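Local coordinates for mandelate racemase/muconate lactonizing enzyme family protein (Azoarcus sp., PDB 2QDE) that belongs to the mandelate racemase/muconate lactonizing enzyme family of the enolase superfamily, pairing an N-terminal capping domain with a metal-binding TIM-barrel-like domain, at residues P122-L127 against A309-A314; V164-G169 against L192-N197; E221-A226 against T241-D246. All blocks are in the same frame, centred on the assembly; numbering follows the deposited sequence.

Contact 1 of 3, residues P122-L127 against A309-A314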
ATOM      1  N   PRO A 122     -20.554 -32.732  29.173  1.00 19.47           N
ATOM      2  CA  PRO A 122     -20.674 -31.281  29.333  1.00 19.89           C
ATOM      3  C   PRO A 122     -20.294 -30.625  28.005  1.00 19.95           C
ATOM      4  O   PRO A 122     -19.540 -31.200  27.216  1.00 18.46           O
ATOM      5  CB  PRO A 122     -19.660 -30.961  30.426  1.00 21.09           C
ATOM      6  CG  PRO A 122     -19.544 -32.244  31.190  1.00 22.04           C
ATOM      7  CD  PRO A 122     -19.537 -33.272  30.088  1.00 20.79           C
ATOM      8  N   VAL A 123     -20.801 -29.425  27.760  1.00 17.93           N
ATOM      9  CA  VAL A 123     -20.498 -28.755  26.508  1.00 18.86           C
ATOM     10  C   VAL A 123     -19.000 -28.553  26.253  1.00 18.49           C
ATOM     11  O   VAL A 123     -18.557 -28.647  25.106  1.00 18.54           O
ATOM     12  CB  VAL A 123     -21.229 -27.398  26.414  1.00 17.12           C
ATOM     13  CG1 VAL A 123     -20.689 -26.593  25.251  1.00 15.88           C
ATOM     14  CG2 VAL A 123     -22.724 -27.639  26.220  1.00 16.30           C
ATOM     15  N   TYR A 124     -18.214 -28.298  27.299  1.00 18.37           N
ATOM     16  CA  TYR A 124     -16.790 -28.083  27.074  1.00 19.45           C
ATOM     17  C   TYR A 124     -16.116 -29.270  26.399  1.00 19.94           C
ATOM     18  O   TYR A 124     -15.088 -29.104  25.744  1.00 17.21           O
ATOM     19  CB  TYR A 124     -16.059 -27.700  28.368  1.00 19.65           C
ATOM     20  CG  TYR A 124     -16.174 -28.662  29.526  1.00 20.10           C
ATOM     21  CD1 TYR A 124     -15.584 -29.926  29.481  1.00 20.06           C
ATOM     22  CD2 TYR A 124     -16.832 -28.281  30.696  1.00 20.87           C
ATOM     23  CE1 TYR A 124     -15.647 -30.791  30.583  1.00 21.20           C
ATOM     24  CE2 TYR A 124     -16.904 -29.138  31.801  1.00 21.48           C
ATOM     25  CZ  TYR A 124     -16.311 -30.386  31.737  1.00 20.38           C
ATOM     26  OH  TYR A 124     -16.385 -31.215  32.837  1.00 23.70           O
ATOM     27  N   GLN A 125     -16.698 -30.459  26.545  1.00 18.29           N
ATOM     28  CA  GLN A 125     -16.151 -31.649  25.901  1.00 20.39           C
ATOM     29  C   GLN A 125     -16.383 -31.549  24.395  1.00 21.80           C
ATOM     30  O   GLN A 125     -15.634 -32.119  23.601  1.00 22.58           O
ATOM     31  CB  GLN A 125     -16.825 -32.921  26.429  1.00 20.61           C
ATOM     32  CG  GLN A 125     -16.537 -33.224  27.886  1.00 21.87           C
ATOM     33  CD  GLN A 125     -15.069 -33.504  28.150  1.00 23.67           C
ATOM     34  OE1 GLN A 125     -14.200 -32.687  27.841  1.00 24.33           O
ATOM     35  NE2 GLN A 125     -14.785 -34.666  28.741  1.00 22.43           N
ATOM     36  N   LEU A 126     -17.434 -30.830  24.010  1.00 20.70           N
ATOM     37  CA  LEU A 126     -17.763 -30.643  22.604  1.00 19.14           C
ATOM     38  C   LEU A 126     -16.925 -29.521  22.003  1.00 18.93           C
ATOM     39  O   LEU A 126     -16.787 -29.431  20.790  1.00 16.24           O
ATOM     40  CB  LEU A 126     -19.239 -30.278  22.431  1.00 19.31           C
ATOM     41  CG  LEU A 126     -20.336 -31.227  22.928  1.00 20.94           C
ATOM     42  CD1 LEU A 126     -21.688 -30.636  22.573  1.00 21.09           C
ATOM     43  CD2 LEU A 126     -20.172 -32.604  22.301  1.00 21.02           C
ATOM     44  N   LEU A 127     -16.376 -28.664  22.860  1.00 18.67           N
ATOM     45  CA  LEU A 127     -15.586 -27.527  22.398  1.00 18.57           C
ATOM     46  C   LEU A 127     -14.075 -27.739  22.503  1.00 18.50           C
ATOM     47  O   LEU A 127     -13.308 -26.778  22.477  1.00 17.82           O
ATOM     48  CB  LEU A 127     -15.997 -26.269  23.178  1.00 16.49           C
ATOM     49  CG  LEU A 127     -17.490 -25.915  23.116  1.00 19.25           C
ATOM     50  CD1 LEU A 127     -17.802 -24.747  24.052  1.00 18.58           C
ATOM     51  CD2 LEU A 127     -17.869 -25.570  21.685  1.00 18.07           C
ATOM     52  N   ALA A 309     -20.595 -19.389  27.581  1.00 16.65           N
ATOM     53  CA  ALA A 309     -19.298 -18.742  27.698  1.00 16.90           C
ATOM     54  C   ALA A 309     -18.398 -19.479  28.701  1.00 17.79           C
ATOM     55  O   ALA A 309     -17.206 -19.643  28.465  1.00 17.02           O
ATOM     56  CB  ALA A 309     -19.478 -17.279  28.122  1.00 15.64           C
ATOM     57  N   ALA A 310     -18.967 -19.929  29.816  1.00 16.92           N
ATOM     58  CA  ALA A 310     -18.173 -20.640  30.819  1.00 14.92           C
ATOM     59  C   ALA A 310     -17.528 -21.876  30.194  1.00 16.35           C
ATOM     60  O   ALA A 310     -16.344 -22.144  30.411  1.00 16.64           O
ATOM     61  CB  ALA A 310     -19.042 -21.041  32.001  1.00 14.20           C
ATOM     62  N   HIS A 311     -18.302 -22.624  29.411  1.00 15.29           N
ATOM     63  CA  HIS A 311     -17.782 -23.822  28.755  1.00 15.85           C
ATOM     64  C   HIS A 311     -16.701 -23.472  27.720  1.00 16.88           C
ATOM     65  O   HIS A 311     -15.647 -24.120  27.649  1.00 15.61           O
ATOM     66  CB  HIS A 311     -18.929 -24.582  28.090  1.00 18.07           C
ATOM     67  CG  HIS A 311     -19.790 -25.337  29.056  1.00 20.12           C
ATOM     68  ND1 HIS A 311     -19.414 -26.549  29.596  1.00 21.82           N
ATOM     69  CD2 HIS A 311     -20.996 -25.042  29.599  1.00 22.38           C
ATOM     70  CE1 HIS A 311     -20.350 -26.969  30.428  1.00 21.92           C
ATOM     71  NE2 HIS A 311     -21.322 -26.074  30.448  1.00 22.01           N
ATOM     72  N   LEU A 312     -16.970 -22.438  26.930  1.00 14.59           N
ATOM     73  CA  LEU A 312     -16.036 -21.980  25.909  1.00 16.74           C
ATOM     74  C   LEU A 312     -14.734 -21.429  26.507  1.00 17.22           C
ATOM     75  O   LEU A 312     -13.649 -21.717  26.002  1.00 16.03           O
ATOM     76  CB  LEU A 312     -16.695 -20.896  25.048  1.00 16.20           C
ATOM     77  CG  LEU A 312     -15.809 -20.303  23.948  1.00 16.57           C
ATOM     78  CD1 LEU A 312     -15.630 -21.335  22.849  1.00 15.94           C
ATOM     79  CD2 LEU A 312     -16.435 -19.025  23.391  1.00 15.98           C
ATOM     80  N   LEU A 313     -14.843 -20.632  27.569  1.00 15.75           N
ATOM     81  CA  LEU A 313     -13.660 -20.046  28.195  1.00 17.88           C
ATOM     82  C   LEU A 313     -12.749 -21.076  28.852  1.00 18.18           C
ATOM     83  O   LEU A 313     -11.550 -20.839  29.012  1.00 18.16           O
ATOM     84  CB  LEU A 313     -14.053 -18.992  29.237  1.00 17.81           C
ATOM     85  CG  LEU A 313     -14.868 -17.794  28.738  1.00 21.16           C
ATOM     86  CD1 LEU A 313     -15.072 -16.808  29.871  1.00 18.43           C
ATOM     87  CD2 LEU A 313     -14.155 -17.123  27.579  1.00 23.26           C
ATOM     88  N   ALA A 314     -13.312 -22.216  29.239  1.00 16.73           N
ATOM     89  CA  ALA A 314     -12.518 -23.260  29.872  1.00 16.35           C
ATOM     90  C   ALA A 314     -11.952 -24.238  28.846  1.00 15.66           C
ATOM     91  O   ALA A 314     -10.954 -24.909  29.109  1.00 17.42           O
ATOM     92  CB  ALA A 314     -13.362 -24.012  30.888  1.00 15.43           C
TER

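Contact 2 of 3, residues V164-G169 against L192-N197. With BA (barium ion), chain I.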
ATOM      1  N   VAL A 164     -10.091  -4.475  37.029  1.00 20.28           N
ATOM      2  CA  VAL A 164     -11.230  -3.614  37.295  1.00 21.15           C
ATOM      3  C   VAL A 164     -11.513  -2.756  36.067  1.00 21.98           C
ATOM      4  O   VAL A 164     -10.650  -2.011  35.614  1.00 22.24           O
ATOM      5  CB  VAL A 164     -10.945  -2.702  38.509  1.00 21.93           C
ATOM      6  CG1 VAL A 164     -12.042  -1.663  38.654  1.00 22.75           C
ATOM      7  CG2 VAL A 164     -10.838  -3.547  39.775  1.00 22.61           C
ATOM      8  N   LYS A 165     -12.730  -2.859  35.544  1.00 20.53           N
ATOM      9  CA  LYS A 165     -13.138  -2.109  34.363  1.00 21.69           C
ATOM     10  C   LYS A 165     -14.186  -1.047  34.715  1.00 22.04           C
ATOM     11  O   LYS A 165     -15.126  -1.335  35.454  1.00 21.25           O
ATOM     12  CB  LYS A 165     -13.702  -3.084  33.326  1.00 20.70           C
ATOM     13  CG  LYS A 165     -14.387  -2.433  32.137  1.00 22.51           C
ATOM     14  CD  LYS A 165     -14.849  -3.497  31.149  1.00 21.97           C
ATOM     15  CE  LYS A 165     -15.863  -2.953  30.176  1.00 22.67           C
ATOM     16  NZ  LYS A 165     -16.239  -3.970  29.167  1.00 21.90           N
ATOM     17  N   LEU A 166     -14.016   0.168  34.187  1.00 22.29           N
ATOM     18  CA  LEU A 166     -14.946   1.269  34.441  1.00 24.24           C
ATOM     19  C   LEU A 166     -15.647   1.701  33.155  1.00 25.48           C
ATOM     20  O   LEU A 166     -15.100   1.562  32.060  1.00 25.98           O
ATOM     21  CB  LEU A 166     -14.200   2.491  35.020  1.00 23.19           C
ATOM     22  CG  LEU A 166     -13.198   2.232  36.154  1.00 24.03           C
ATOM     23  CD1 LEU A 166     -12.401   3.490  36.435  1.00 23.39           C
ATOM     24  CD2 LEU A 166     -13.927   1.756  37.414  1.00 23.97           C
ATOM     25  N   LYS A 167     -16.868   2.206  33.278  1.00 26.02           N
ATOM     26  CA  LYS A 167     -17.587   2.704  32.108  1.00 27.16           C
ATOM     27  C   LYS A 167     -17.450   4.219  32.089  1.00 28.03           C
ATOM     28  O   LYS A 167     -17.768   4.885  33.077  1.00 29.03           O
ATOM     29  CB  LYS A 167     -19.060   2.301  32.176  1.00 27.89           C
ATOM     30  CG  LYS A 167     -19.249   0.801  32.127  1.00 30.48           C
ATOM     31  CD  LYS A 167     -20.696   0.380  31.951  1.00 32.41           C
ATOM     32  CE  LYS A 167     -20.781  -1.134  31.794  1.00 34.79           C
ATOM     33  NZ  LYS A 167     -22.197  -1.616  31.791  1.00 36.63           N
ATOM     34  N   ALA A 168     -17.001   4.767  30.968  1.00 28.84           N
ATOM     35  CA  ALA A 168     -16.771   6.206  30.865  1.00 32.39           C
ATOM     36  C   ALA A 168     -17.839   6.936  30.073  1.00 34.54           C
ATOM     37  O   ALA A 168     -17.701   7.089  28.849  1.00 34.86           O
ATOM     38  CB  ALA A 168     -15.410   6.428  30.231  1.00 32.41           C
ATOM     39  N   GLY A 169     -18.882   7.389  30.778  1.00 35.24           N
ATOM     40  CA  GLY A 169     -19.967   8.099  30.134  1.00 36.01           C
ATOM     41  C   GLY A 169     -19.670   9.545  29.765  1.00 37.52           C
ATOM     42  O   GLY A 169     -20.075  10.018  28.690  1.00 38.20           O
ATOM     43  N   LEU A 192      -6.225  -1.715  35.649  1.00 20.10           N
ATOM     44  CA  LEU A 192      -7.404  -0.862  35.560  1.00 19.86           C
ATOM     45  C   LEU A 192      -7.579  -0.295  34.150  1.00 21.16           C
ATOM     46  O   LEU A 192      -6.619   0.197  33.556  1.00 19.07           O
ATOM     47  CB  LEU A 192      -7.265   0.293  36.555  1.00 17.87           C
ATOM     48  CG  LEU A 192      -8.341   1.378  36.543  1.00 19.23           C
ATOM     49  CD1 LEU A 192      -9.657   0.796  37.049  1.00 18.86           C
ATOM     50  CD2 LEU A 192      -7.898   2.555  37.411  1.00 21.26           C
ATOM     51  N   PHE A 193      -8.792  -0.380  33.605  1.00 19.13           N
ATOM     52  CA  PHE A 193      -9.047   0.180  32.281  1.00 20.06           C
ATOM     53  C   PHE A 193     -10.478   0.680  32.142  1.00 21.40           C
ATOM     54  O   PHE A 193     -11.302   0.455  33.026  1.00 20.90           O
ATOM     55  CB  PHE A 193      -8.685  -0.819  31.162  1.00 20.04           C
ATOM     56  CG  PHE A 193      -9.519  -2.072  31.133  1.00 20.58           C
ATOM     57  CD1 PHE A 193     -10.619  -2.172  30.281  1.00 20.77           C
ATOM     58  CD2 PHE A 193      -9.157  -3.185  31.898  1.00 21.07           C
ATOM     59  CE1 PHE A 193     -11.350  -3.372  30.182  1.00 22.66           C
ATOM     60  CE2 PHE A 193      -9.875  -4.389  31.812  1.00 22.83           C
ATOM     61  CZ  PHE A 193     -10.973  -4.483  30.949  1.00 22.69           C
ATOM     62  N   ILE A 194     -10.766   1.376  31.046  1.00 20.50           N
ATOM     63  CA  ILE A 194     -12.102   1.926  30.832  1.00 21.44           C
ATOM     64  C   ILE A 194     -12.726   1.506  29.503  1.00 20.81           C
ATOM     65  O   ILE A 194     -12.022   1.179  28.547  1.00 20.20           O
ATOM     66  CB  ILE A 194     -12.077   3.465  30.893  1.00 21.98           C
ATOM     67  CG1 ILE A 194     -11.117   4.015  29.830  1.00 23.19           C
ATOM     68  CG2 ILE A 194     -11.651   3.921  32.282  1.00 23.49           C
ATOM     69  CD1 ILE A 194     -11.117   5.530  29.730  1.00 25.18           C
ATOM     70  N   ASP A 195     -14.054   1.532  29.461  1.00 18.79           N
ATOM     71  CA  ASP A 195     -14.826   1.145  28.280  1.00 19.31           C
ATOM     72  C   ASP A 195     -15.656   2.350  27.829  1.00 19.91           C
ATOM     73  O   ASP A 195     -16.416   2.907  28.617  1.00 19.91           O
ATOM     74  CB  ASP A 195     -15.741  -0.019  28.649  1.00 18.59           C
ATOM     75  CG  ASP A 195     -16.412  -0.651  27.446  1.00 19.61           C
ATOM     76  OD1 ASP A 195     -16.359  -0.071  26.343  1.00 18.82           O
ATOM     77  OD2 ASP A 195     -17.014  -1.735  27.617  1.00 21.70           O
ATOM     78  N   ILE A 196     -15.504   2.744  26.567  1.00 19.63           N
ATOM     79  CA  ILE A 196     -16.209   3.903  26.019  1.00 19.50           C
ATOM     80  C   ILE A 196     -17.440   3.529  25.195  1.00 20.41           C
ATOM     81  O   ILE A 196     -18.289   4.376  24.921  1.00 19.55           O
ATOM     82  CB  ILE A 196     -15.270   4.739  25.116  1.00 20.12           C
ATOM     83  CG1 ILE A 196     -13.875   4.818  25.743  1.00 20.82           C
ATOM     84  CG2 ILE A 196     -15.825   6.139  24.941  1.00 20.71           C
ATOM     85  CD1 ILE A 196     -13.850   5.441  27.132  1.00 19.43           C
ATOM     86  N   ASN A 197     -17.526   2.266  24.791  1.00 20.56           N
ATOM     87  CA  ASN A 197     -18.655   1.792  23.997  1.00 22.65           C
ATOM     88  C   ASN A 197     -18.800   2.572  22.680  1.00 22.36           C
ATOM     89  O   ASN A 197     -19.913   2.761  22.177  1.00 23.37           O
ATOM     90  CB  ASN A 197     -19.964   1.874  24.805  1.00 22.68           C
ATOM     91  CG  ASN A 197     -20.028   0.844  25.930  1.00 25.10           C
ATOM     92  OD1 ASN A 197     -19.855  -0.359  25.704  1.00 23.58           O
ATOM     93  ND2 ASN A 197     -20.287   1.312  27.145  1.00 26.28           N
TER
HETATM   94 BA    BA I 401     -18.002  -2.446  25.170  1.00 50.18          BA

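Contact 3 of 3, residues E221-A226 against T241-D246. With BA (barium ion), chain I.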
ATOM      1  N   GLU A 221     -11.062   0.638  25.985  1.00 16.79           N
ATOM      2  CA  GLU A 221     -11.946  -0.216  25.203  1.00 15.81           C
ATOM      3  C   GLU A 221     -12.891   0.552  24.277  1.00 16.41           C
ATOM      4  O   GLU A 221     -13.691   1.382  24.727  1.00 16.51           O
ATOM      5  CB  GLU A 221     -12.769  -1.112  26.128  1.00 16.88           C
ATOM      6  CG  GLU A 221     -13.619  -2.154  25.395  1.00 16.72           C
ATOM      7  CD  GLU A 221     -14.452  -3.004  26.345  1.00 20.85           C
ATOM      8  OE1 GLU A 221     -14.013  -3.194  27.502  1.00 20.59           O
ATOM      9  OE2 GLU A 221     -15.532  -3.495  25.924  1.00 18.66           O
ATOM     10  N   GLN A 222     -12.784   0.257  22.983  1.00 15.29           N
ATOM     11  CA  GLN A 222     -13.611   0.860  21.935  1.00 15.27           C
ATOM     12  C   GLN A 222     -13.922   2.348  22.107  1.00 15.79           C
ATOM     13  O   GLN A 222     -15.068   2.727  22.380  1.00 15.36           O
ATOM     14  CB  GLN A 222     -14.935   0.099  21.810  1.00 13.75           C
ATOM     15  CG  GLN A 222     -15.675   0.380  20.509  1.00 15.12           C
ATOM     16  CD  GLN A 222     -14.998  -0.259  19.309  1.00 15.07           C
ATOM     17  OE1 GLN A 222     -14.807   0.382  18.274  1.00 17.42           O
ATOM     18  NE2 GLN A 222     -14.635  -1.529  19.441  1.00 12.14           N
ATOM     19  N   PRO A 223     -12.912   3.212  21.936  1.00 14.71           N
ATOM     20  CA  PRO A 223     -13.147   4.648  22.083  1.00 14.99           C
ATOM     21  C   PRO A 223     -13.985   5.244  20.948  1.00 16.16           C
ATOM     22  O   PRO A 223     -14.792   6.147  21.175  1.00 17.87           O
ATOM     23  CB  PRO A 223     -11.730   5.229  22.129  1.00 14.07           C
ATOM     24  CG  PRO A 223     -10.950   4.283  21.290  1.00 14.25           C
ATOM     25  CD  PRO A 223     -11.482   2.931  21.704  1.00 14.16           C
ATOM     26  N   LEU A 224     -13.807   4.720  19.738  1.00 15.75           N
ATOM     27  CA  LEU A 224     -14.513   5.221  18.558  1.00 16.65           C
ATOM     28  C   LEU A 224     -15.599   4.264  18.056  1.00 17.07           C
ATOM     29  O   LEU A 224     -15.652   3.106  18.463  1.00 16.26           O
ATOM     30  CB  LEU A 224     -13.491   5.488  17.442  1.00 16.60           C
ATOM     31  CG  LEU A 224     -12.321   6.397  17.841  1.00 17.37           C
ATOM     32  CD1 LEU A 224     -11.220   6.338  16.787  1.00 14.78           C
ATOM     33  CD2 LEU A 224     -12.830   7.828  18.022  1.00 15.82           C
ATOM     34  N   PRO A 225     -16.480   4.743  17.159  1.00 16.33           N
ATOM     35  CA  PRO A 225     -17.558   3.902  16.619  1.00 15.73           C
ATOM     36  C   PRO A 225     -17.043   2.579  16.051  1.00 17.03           C
ATOM     37  O   PRO A 225     -15.895   2.484  15.608  1.00 16.51           O
ATOM     38  CB  PRO A 225     -18.182   4.792  15.544  1.00 15.80           C
ATOM     39  CG  PRO A 225     -17.968   6.171  16.093  1.00 17.07           C
ATOM     40  CD  PRO A 225     -16.546   6.101  16.592  1.00 15.58           C
ATOM     41  N   ALA A 226     -17.903   1.565  16.067  1.00 15.93           N
ATOM     42  CA  ALA A 226     -17.558   0.233  15.571  1.00 16.92           C
ATOM     43  C   ALA A 226     -16.973   0.228  14.160  1.00 17.87           C
ATOM     44  O   ALA A 226     -16.038  -0.518  13.871  1.00 17.46           O
ATOM     45  CB  ALA A 226     -18.791  -0.669  15.615  1.00 15.35           C
ATOM     46  N   THR A 241      -1.474   4.634  25.168  1.00 19.23           N
ATOM     47  CA  THR A 241      -2.381   3.665  25.774  1.00 17.42           C
ATOM     48  C   THR A 241      -2.934   2.659  24.773  1.00 16.26           C
ATOM     49  O   THR A 241      -3.435   3.032  23.715  1.00 17.72           O
ATOM     50  CB  THR A 241      -3.557   4.386  26.458  1.00 16.60           C
ATOM     51  OG1 THR A 241      -3.053   5.478  27.235  1.00 17.75           O
ATOM     52  CG2 THR A 241      -4.315   3.422  27.368  1.00 15.83           C
ATOM     53  N   PRO A 242      -2.857   1.361  25.105  1.00 16.14           N
ATOM     54  CA  PRO A 242      -3.361   0.313  24.213  1.00 15.85           C
ATOM     55  C   PRO A 242      -4.834   0.548  23.899  1.00 15.77           C
ATOM     56  O   PRO A 242      -5.591   0.966  24.766  1.00 16.08           O
ATOM     57  CB  PRO A 242      -3.152  -0.964  25.022  1.00 14.01           C
ATOM     58  CG  PRO A 242      -1.974  -0.631  25.890  1.00 16.73           C
ATOM     59  CD  PRO A 242      -2.289   0.776  26.331  1.00 15.90           C
ATOM     60  N   ILE A 243      -5.223   0.283  22.656  1.00 15.84           N
ATOM     61  CA  ILE A 243      -6.597   0.457  22.216  1.00 15.34           C
ATOM     62  C   ILE A 243      -7.174  -0.915  21.857  1.00 17.80           C
ATOM     63  O   ILE A 243      -6.677  -1.576  20.943  1.00 17.44           O
ATOM     64  CB  ILE A 243      -6.665   1.368  20.970  1.00 16.34           C
ATOM     65  CG1 ILE A 243      -5.974   2.709  21.253  1.00 17.47           C
ATOM     66  CG2 ILE A 243      -8.109   1.564  20.543  1.00 14.32           C
ATOM     67  CD1 ILE A 243      -6.600   3.513  22.377  1.00 18.97           C
ATOM     68  N   TYR A 244      -8.212  -1.336  22.578  1.00 15.80           N
ATOM     69  CA  TYR A 244      -8.862  -2.627  22.338  1.00 15.87           C
ATOM     70  C   TYR A 244     -10.179  -2.453  21.586  1.00 16.73           C
ATOM     71  O   TYR A 244     -10.859  -1.438  21.742  1.00 17.17           O
ATOM     72  CB  TYR A 244      -9.137  -3.345  23.663  1.00 16.16           C
ATOM     73  CG  TYR A 244      -7.955  -4.110  24.223  1.00 18.55           C
ATOM     74  CD1 TYR A 244      -6.672  -3.554  24.242  1.00 18.02           C
ATOM     75  CD2 TYR A 244      -8.130  -5.377  24.772  1.00 17.03           C
ATOM     76  CE1 TYR A 244      -5.594  -4.246  24.800  1.00 18.65           C
ATOM     77  CE2 TYR A 244      -7.062  -6.076  25.331  1.00 19.81           C
ATOM     78  CZ  TYR A 244      -5.800  -5.505  25.343  1.00 18.93           C
ATOM     79  OH  TYR A 244      -4.754  -6.203  25.896  1.00 21.97           O
ATOM     80  N   ALA A 245     -10.545  -3.454  20.789  1.00 14.42           N
ATOM     81  CA  ALA A 245     -11.776  -3.398  20.015  1.00 14.88           C
ATOM     82  C   ALA A 245     -12.834  -4.382  20.514  1.00 15.57           C
ATOM     83  O   ALA A 245     -12.536  -5.550  20.761  1.00 14.19           O
ATOM     84  CB  ALA A 245     -11.472  -3.680  18.556  1.00 13.51           C
ATOM     85  N   ASP A 246     -14.064  -3.902  20.672  1.00 15.93           N
ATOM     86  CA  ASP A 246     -15.169  -4.758  21.092  1.00 16.49           C
ATOM     87  C   ASP A 246     -16.192  -4.701  19.970  1.00 16.72           C
ATOM     88  O   ASP A 246     -16.240  -5.586  19.115  1.00 15.41           O
ATOM     89  CB  ASP A 246     -15.796  -4.261  22.398  1.00 18.34           C
ATOM     90  CG  ASP A 246     -17.030  -5.063  22.802  1.00 19.86           C
ATOM     91  OD1 ASP A 246     -17.394  -6.038  22.101  1.00 19.45           O
ATOM     92  OD2 ASP A 246     -17.641  -4.714  23.834  1.00 20.03           O
TER
HETATM   93 BA    BA I 401     -18.002  -2.446  25.170  1.00 50.18          BA

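Contact 1 of 3, residues P122-L127 against A309-A314
The imidazole of His311 meets Tyr124 at one ring nitrogen and the backbone of Leu365 at the other. Its ND1 lies 3.1 Å from the backbone N of Tyr124, and NE2 is hydrogen-bonded to the carbonyl O of Leu365. Histidine suits this buried place because NE2 has that carbonyl as its partner while the flat ring gives Val123 a face to pack on. CG of His311 stands anti to its own carbonyl carbon (chi1 -76°), which carries the ring off the helix and toward the turn at 122-127. There Val123 covers one face of the imidazole: its CB sits 3.8 Å from the ring centroid, nearly over the face, in a CH-pi contact, and its CG1 comes 3.9 Å from His311 CB. The branching of valine at CB is useful here, since bulk lies against the ring directly beside the backbone. Pro122 adds a lighter touch, its CB 4.1 Å from His311 CE1.

Tyr124 meets the same imidazole rim to rim, the two planes 33° apart, with its CD2 3.3 Å from His311 ND1. Its CG lies between the backbone N and the carbonyl carbon (chi1 57°), which turns the phenol ring back over CB of Pro122, and its OH is hydrogen-bonded to OD1 of Asp361. Leu127 finishes the interface from a turn further on. It reaches across with one delta methyl, CD1, 3.8 Å from CA of Leu312 and 4.1 Å from its CB, to an apolar surface that needs no polar partner.

The short, weakly bonded helix at 123-126 thus leans on helix 303-315 of the barrel region. Helix 277-290 supports both partners, touching Val123, Leu127 and Leu312, while helix 101-119 lies against Val123, Leu126 and Leu127.

Contact 2 of 3, residues V164-G169 against L192-N197
Lys165 and Asp195 meet across two neighbouring parallel strands, 164-167 and 192-195, of the TIM-barrel-like domain. Helix 172-186 joins these strands in a beta-alpha-beta crossover, and their directions diverge by 30°. Four backbone hydrogen bonds lace them together. The bond from Asp195 N to Leu166 O is the shortest, at 2.8 Å; that from Ala168 N to Asp195 O is almost straight, at 177°.

The tight part has two faces. On the one facing helix 172-186, Val164 and Leu166 close on Leu192, whose CD1 is 3.8 Å from Val164 CG1, and CB of Leu166 rests on CG2 of Ile194. Beyond the strands, CB of Ala168 lies 3.6 Å from CD1 of Ile196; a small residue suits a spot where that branch comes so near. On the other face, Lys165 runs fully extended, CG anti to its backbone N (chi1 170°). Its methylenes lie along one face of the Phe193 ring, CB over that face and CD touching the ring at CE1. Its tip forms a salt bridge, NZ meeting OD2 of Asp195 at 2.8 Å on the anti side, somewhat out of the carboxylate plane, and a second with OE1 of Glu221.

The looser side belongs to Lys167. It shares the face of Lys165 and Asp195, yet it is exposed, and its NZ stays 6.7 Å from Asp195 OD2, an apt place for a long, charged chain.

Past the C-terminal end of strand 192-195, the barium ion is held by both carboxylate oxygens of Asp195 and by OD1 of Asn197 in the following loop. The aspartate is steadied by an Asx turn: Asn197 N donates to Asp195 OD1 at 3.0 Å, reaching it from above the carboxylate plane.

Contact 3 of 3, residues E221-A226 against T241-D246
Asp246, in segment 241-246, reaches toward Glu221. Its CB already lies 3.6 Å from OE2 of Glu221, and its CG, 3.8 Å from that same Glu221 OE2, stands anti to the backbone N (chi1 175°), aiming the carboxylate at the ion. OD2 binds barium at 2.7 Å and comes within 3.2 Å of Glu221 OE2. These two oxygens are not bonded to each other; the ion they share, which Glu221 OE2 binds at 2.8 Å, probably offsets their repulsion. The carboxylate planes are 53° apart. OD1 takes a salt bridge from Lys273 and a hydrogen bond from Tyr57 OH, so both oxygens are engaged. The short aspartate acts close to its backbone, whereas Glu221, with an extended chain and Lys165 as its other partner, spans a longer gap.

A single parallel bridge joins Glu221 to Tyr244, with Gln222 N donating to Tyr244 O at 2.8 Å. Pro223 has no N-H to extend the pairing; its CD packs 3.8 Å from CG2 of Ile243. With Asp195 and Asn197 completing the protein ligands, this is the metal site at the C-terminal ends of the barrel strands, characteristic of the enolase superfamily.

How the contacts relate
All three contacts are buried, but serve different parts of the fold. Contacts 2 and 3 lie among the parallel strands of one sheet, their centres 11 Å apart, and share the barium ion: each supplies two of the four residues that bind it. They touch, Ile194 O lying 2.8 Å from Glu221 N in a probable hydrogen bond. Contact 1 sits on the opposite side of the chain's centre, about 13 Å from either at the nearest atoms. It joins helices and links the two family regions. Here aromatic and apolar groups pack round a histidine, without metal or charge cluster, whereas contacts 2 and 3 combine strand pairing with clustered carboxylates; contact 2 alone includes an exposed touching residue.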